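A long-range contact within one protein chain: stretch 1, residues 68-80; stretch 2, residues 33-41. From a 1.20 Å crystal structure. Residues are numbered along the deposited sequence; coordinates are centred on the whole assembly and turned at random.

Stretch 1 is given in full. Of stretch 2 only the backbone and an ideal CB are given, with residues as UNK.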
# COMPACT_ATOMS: atom_id res chain seq x y z
N ILE B 68 -1.97 3.43 0.16
CA ILE B 68 -3.00 4.20 0.90
C ILE B 68 -2.64 5.68 0.85
O ILE B 68 -3.53 6.49 0.79
CB ILE B 68 -3.25 3.65 2.29
CG1 ILE B 68 -4.60 4.16 2.79
CG2 ILE B 68 -2.06 3.99 3.23
CD1 ILE B 68 -5.00 3.57 4.09
N TYR B 69 -1.35 6.06 0.97
CA TYR B 69 -1.02 7.48 0.95
C TYR B 69 -1.50 8.08 -0.38
O TYR B 69 -2.09 9.14 -0.43
CB TYR B 69 0.49 7.69 1.17
CG TYR B 69 0.83 9.16 1.21
CD1 TYR B 69 0.73 9.91 2.38
CD2 TYR B 69 1.19 9.82 0.05
CE1 TYR B 69 0.91 11.27 2.39
CE2 TYR B 69 1.45 11.19 0.09
CZ TYR B 69 1.30 11.93 1.25
OH TYR B 69 1.57 13.26 1.27
N GLN B 70 -1.12 7.42 -1.47
CA GLN B 70 -1.39 7.93 -2.84
C GLN B 70 -2.91 7.98 -3.09
O GLN B 70 -3.37 8.91 -3.71
CB GLN B 70 -0.76 7.01 -3.87
CG GLN B 70 0.77 7.11 -3.82
CD GLN B 70 1.51 5.91 -4.34
OE1 GLN B 70 0.93 4.95 -4.82
NE2 GLN B 70 2.86 5.91 -4.20
N THR B 71 -3.64 7.01 -2.55
CA THR B 71 -5.11 7.00 -2.79
C THR B 71 -5.84 7.96 -1.89
O THR B 71 -6.83 8.56 -2.33
CB THR B 71 -5.63 5.59 -2.75
OG1 THR B 71 -5.29 4.97 -1.53
CG2 THR B 71 -5.11 4.78 -3.92
N LEU B 72 -5.44 8.16 -0.65
CA LEU B 72 -5.98 9.26 0.19
C LEU B 72 -5.72 10.60 -0.50
O LEU B 72 -6.56 11.47 -0.52
CB LEU B 72 -5.42 9.20 1.60
CG LEU B 72 -5.95 8.10 2.50
CD1 LEU B 72 -5.11 7.93 3.73
CD2 LEU B 72 -7.42 8.36 2.90
N LEU B 73 -4.49 10.77 -0.98
CA LEU B 73 -4.12 12.07 -1.59
C LEU B 73 -4.97 12.28 -2.86
O LEU B 73 -5.45 13.36 -3.08
CB LEU B 73 -2.63 12.08 -1.90
CG LEU B 73 -2.04 13.44 -2.26
CD1 LEU B 73 -2.13 14.43 -1.13
CD2 LEU B 73 -0.60 13.28 -2.66
N ALA B 74 -5.12 11.23 -3.68
CA ALA B 74 -6.02 11.31 -4.86
C ALA B 74 -7.46 11.68 -4.46
O ALA B 74 -8.05 12.54 -5.12
CB ALA B 74 -6.00 10.03 -5.64
N ALA B 75 -7.95 11.10 -3.39
CA ALA B 75 -9.32 11.40 -2.90
C ALA B 75 -9.41 12.88 -2.50
O ALA B 75 -10.36 13.56 -2.92
CB ALA B 75 -9.65 10.47 -1.78
N HIS B 76 -8.37 13.35 -1.81
CA HIS B 76 -8.33 14.75 -1.38
C HIS B 76 -8.34 15.64 -2.62
O HIS B 76 -9.04 16.66 -2.62
CB HIS B 76 -7.09 14.92 -0.53
CG HIS B 76 -6.74 16.31 -0.24
ND1 HIS B 76 -7.45 17.10 0.61
CD2 HIS B 76 -5.66 17.04 -0.66
CE1 HIS B 76 -6.85 18.29 0.71
NE2 HIS B 76 -5.77 18.28 -0.09
N GLU B 77 -7.50 15.35 -3.57
CA GLU B 77 -7.39 16.19 -4.78
C GLU B 77 -8.67 16.18 -5.59
O GLU B 77 -9.04 17.19 -6.15
CB GLU B 77 -6.19 15.74 -5.62
CG GLU B 77 -4.85 16.04 -4.99
CD GLU B 77 -3.61 15.69 -5.79
OE1 GLU B 77 -3.67 15.69 -6.96
OE2 GLU B 77 -2.56 15.53 -5.18
N ARG B 78 -9.34 15.03 -5.63
CA ARG B 78 -10.62 14.98 -6.34
C ARG B 78 -11.63 15.91 -5.62
O ARG B 78 -12.42 16.61 -6.30
CB ARG B 78 -11.18 13.56 -6.45
CG ARG B 78 -10.37 12.67 -7.38
CD ARG B 78 -10.93 11.26 -7.44
NE ARG B 78 -10.13 10.40 -8.30
CZ ARG B 78 -10.50 9.21 -8.74
NH1 ARG B 78 -11.68 8.72 -8.39
NH2 ARG B 78 -9.67 8.50 -9.48
N LEU B 79 -11.65 15.93 -4.28
CA LEU B 79 -12.50 16.86 -3.53
C LEU B 79 -12.13 18.29 -3.90
O LEU B 79 -13.04 19.10 -4.05
CB LEU B 79 -12.33 16.67 -2.03
CG LEU B 79 -13.01 15.45 -1.45
CD1 LEU B 79 -12.94 15.47 0.07
CD2 LEU B 79 -14.47 15.40 -1.89
N GLN B 80 -10.83 18.62 -3.94
CA GLN B 80 -10.43 20.00 -4.21
C GLN B 80 -10.83 20.42 -5.62
O GLN B 80 -11.01 21.63 -5.83
CB GLN B 80 -8.92 20.13 -4.00
CG GLN B 80 -8.50 20.02 -2.55
CD GLN B 80 -7.14 20.61 -2.27
OE1 GLN B 80 -6.93 21.30 -1.27
NE2 GLN B 80 -6.22 20.37 -3.18
N UNK B 33 -0.70 11.10 6.12
CA UNK B 33 -1.69 11.86 5.32
C UNK B 33 -2.52 12.74 6.26
O UNK B 33 -2.67 13.93 6.00
CB UNK B 33 -2.60 10.92 4.53
N UNK B 34 -3.04 12.19 7.35
CA UNK B 34 -3.96 12.96 8.23
C UNK B 34 -3.19 14.04 8.99
O UNK B 34 -3.72 15.12 9.14
CB UNK B 34 -4.67 12.03 9.22
N UNK B 35 -1.94 13.77 9.35
CA UNK B 35 -1.11 14.82 10.02
C UNK B 35 -0.91 15.99 9.06
O UNK B 35 -0.85 17.14 9.55
CB UNK B 35 0.25 14.26 10.46
N UNK B 36 -0.78 15.73 7.76
CA UNK B 36 -0.54 16.75 6.69
C UNK B 36 -1.87 17.46 6.34
O UNK B 36 -1.81 18.46 5.63
CB UNK B 36 0.05 16.10 5.44
N UNK B 37 -3.02 16.87 6.70
CA UNK B 37 -4.36 17.39 6.28
C UNK B 37 -5.29 17.44 7.48
O UNK B 37 -6.35 16.80 7.44
CB UNK B 37 -4.98 16.52 5.18
N UNK B 38 -5.03 18.31 8.48
CA UNK B 38 -5.79 18.32 9.72
C UNK B 38 -7.22 18.84 9.58
O UNK B 38 -8.00 18.68 10.51
CB UNK B 38 -5.05 19.17 10.76
N UNK B 39 -7.56 19.45 8.45
CA UNK B 39 -8.99 19.80 8.17
C UNK B 39 -9.92 18.59 8.34
O UNK B 39 -11.08 18.74 8.77
CB UNK B 39 -9.13 20.35 6.75
N UNK B 40 -9.45 17.41 8.01
CA UNK B 40 -10.27 16.18 8.12
C UNK B 40 -10.54 15.78 9.57
O UNK B 40 -11.46 14.98 9.78
CB UNK B 40 -9.58 15.02 7.40
N UNK B 41 -9.80 16.30 10.54
CA UNK B 41 -10.11 16.10 11.97
C UNK B 41 -10.99 17.24 12.49
O UNK B 41 -11.60 17.07 13.54
CB UNK B 41 -8.82 16.01 12.79

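At position 33 the backbone is helical and the CA-to-CB bond points toward stretch 1, with the ideal CB 4.0 Å from Leu72 CD1 and 4.1 Å from Tyr69 CD1. One turn further along the helix lie Leu73 and His76, and together the four residues form a largely apolar hollow. Leucine, methionine or an aromatic residue could enter it. The deposited residue is Phe33, with chi1 in t, and it is the knob in this hole. Leu72 CB lies over one face of the ring, 3.8 Å from its centroid in a CH-pi contact, while His76 CB meets the ring edge, 4.0 Å from Phe33 CZ.

Position 34 is also helical, but its CB points sideways and has nothing of stretch 1 within 5.5 Å. The visible atoms therefore constrain it little, although a long apolar chain could reach Leu72. It is Phe34, whose CE2 packs 4.1 Å from Leu72 CD1. Position 35 is out of reach and would suit many polar residues; it is Gln35, which makes no contact with stretch 1.

The CB at 36 points toward stretch 1 and lies 5.3 Å from Tyr69 OH, a gap that a polar chain of moderate length can bridge. Glutamate, glutamine or aspartate would be reasonable. Glu36 is found, and its OE1 accepts a short hydrogen bond of 2.6 Å from Tyr69 OH, near the plane of the tyrosine ring.

At 37 phi/psi of -133/67 depart from helical values, and the ideal CB faces His76, 5.2 Å from its CE1. A flat ring suits the space between His76 and Leu73, though a leucine or methionine might also fill it. The residue is His37. Its edge is directed at the face of the His76 ring, with centroids 4.5 Å apart and planes at 65°, and Leu73 CD1 approaches His37 NE2 at 4.0 Å. His37 ND1 donates to Phe33 O at 2.7 Å, which ties the ring to the backbone of residue 33, four positions earlier in the same stretch.

Positions 38 and 39 are out of reach. The phi of -70° at 38 is compatible with proline, and Pro38 is present; at 39, Gln39 forms its side-chain hydrogen bonds elsewhere in the structure.

Position 40 points toward stretch 1 from a distance, so only a long side chain could engage His76 ND1, and one with a polar end would be favoured. Tyr40 fits: its OH and His76 ND1 form a 2.7 Å hydrogen bond, while Leu79 CD1 lies 4.3 Å from Tyr40 CE1. Position 41 is again out of reach and little constrained; Met41 makes no contact.

Stretch 2, residues 33-41: FFQEHPQYM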
# COMPACT_ATOMS: atom_id res chain seq x y z
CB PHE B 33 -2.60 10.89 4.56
CG PHE B 33 -3.71 11.66 3.90
CD1 PHE B 33 -3.51 12.28 2.68
CD2 PHE B 33 -4.90 11.87 4.57
CE1 PHE B 33 -4.52 13.05 2.13
CE2 PHE B 33 -5.93 12.62 3.99
CZ PHE B 33 -5.71 13.21 2.79
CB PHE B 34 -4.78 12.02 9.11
CG PHE B 34 -5.89 11.41 8.30
CD1 PHE B 34 -6.95 12.18 7.85
CD2 PHE B 34 -5.83 10.08 7.91
CE1 PHE B 34 -7.96 11.63 7.06
CE2 PHE B 34 -6.81 9.56 7.09
CZ PHE B 34 -7.85 10.33 6.67
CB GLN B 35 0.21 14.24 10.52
CG GLN B 35 -0.02 13.26 11.66
CD GLN B 35 1.25 12.54 12.08
OE1 GLN B 35 2.16 12.35 11.27
NE2 GLN B 35 1.33 12.13 13.34
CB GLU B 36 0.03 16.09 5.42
CG GLU B 36 1.48 15.68 5.48
CD GLU B 36 1.92 14.86 4.27
OE1 GLU B 36 1.03 14.56 3.42
OE2 GLU B 36 3.15 14.55 4.15
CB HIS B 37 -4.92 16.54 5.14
CG HIS B 37 -4.04 16.49 3.93
ND1 HIS B 37 -2.98 15.57 3.82
CD2 HIS B 37 -4.08 17.19 2.77
CE1 HIS B 37 -2.38 15.76 2.64
NE2 HIS B 37 -3.03 16.75 1.99
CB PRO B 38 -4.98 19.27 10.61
CG PRO B 38 -4.21 20.14 9.63
CD PRO B 38 -3.88 19.21 8.49
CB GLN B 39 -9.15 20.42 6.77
CG GLN B 39 -10.57 20.86 6.44
CD GLN B 39 -11.21 21.81 7.44
OE1 GLN B 39 -10.55 22.65 8.09
NE2 GLN B 39 -12.53 21.69 7.53
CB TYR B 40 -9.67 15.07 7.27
CG TYR B 40 -9.68 15.46 5.83
CD1 TYR B 40 -10.89 15.60 5.16
CD2 TYR B 40 -8.52 15.65 5.11
CE1 TYR B 40 -10.92 15.98 3.83
CE2 TYR B 40 -8.54 15.99 3.76
CZ TYR B 40 -9.75 16.19 3.12
OH TYR B 40 -9.77 16.56 1.79
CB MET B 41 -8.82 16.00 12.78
CG MET B 41 -8.11 14.67 12.59
SD MET B 41 -7.00 14.63 11.18
CE MET B 41 -5.60 15.47 11.95
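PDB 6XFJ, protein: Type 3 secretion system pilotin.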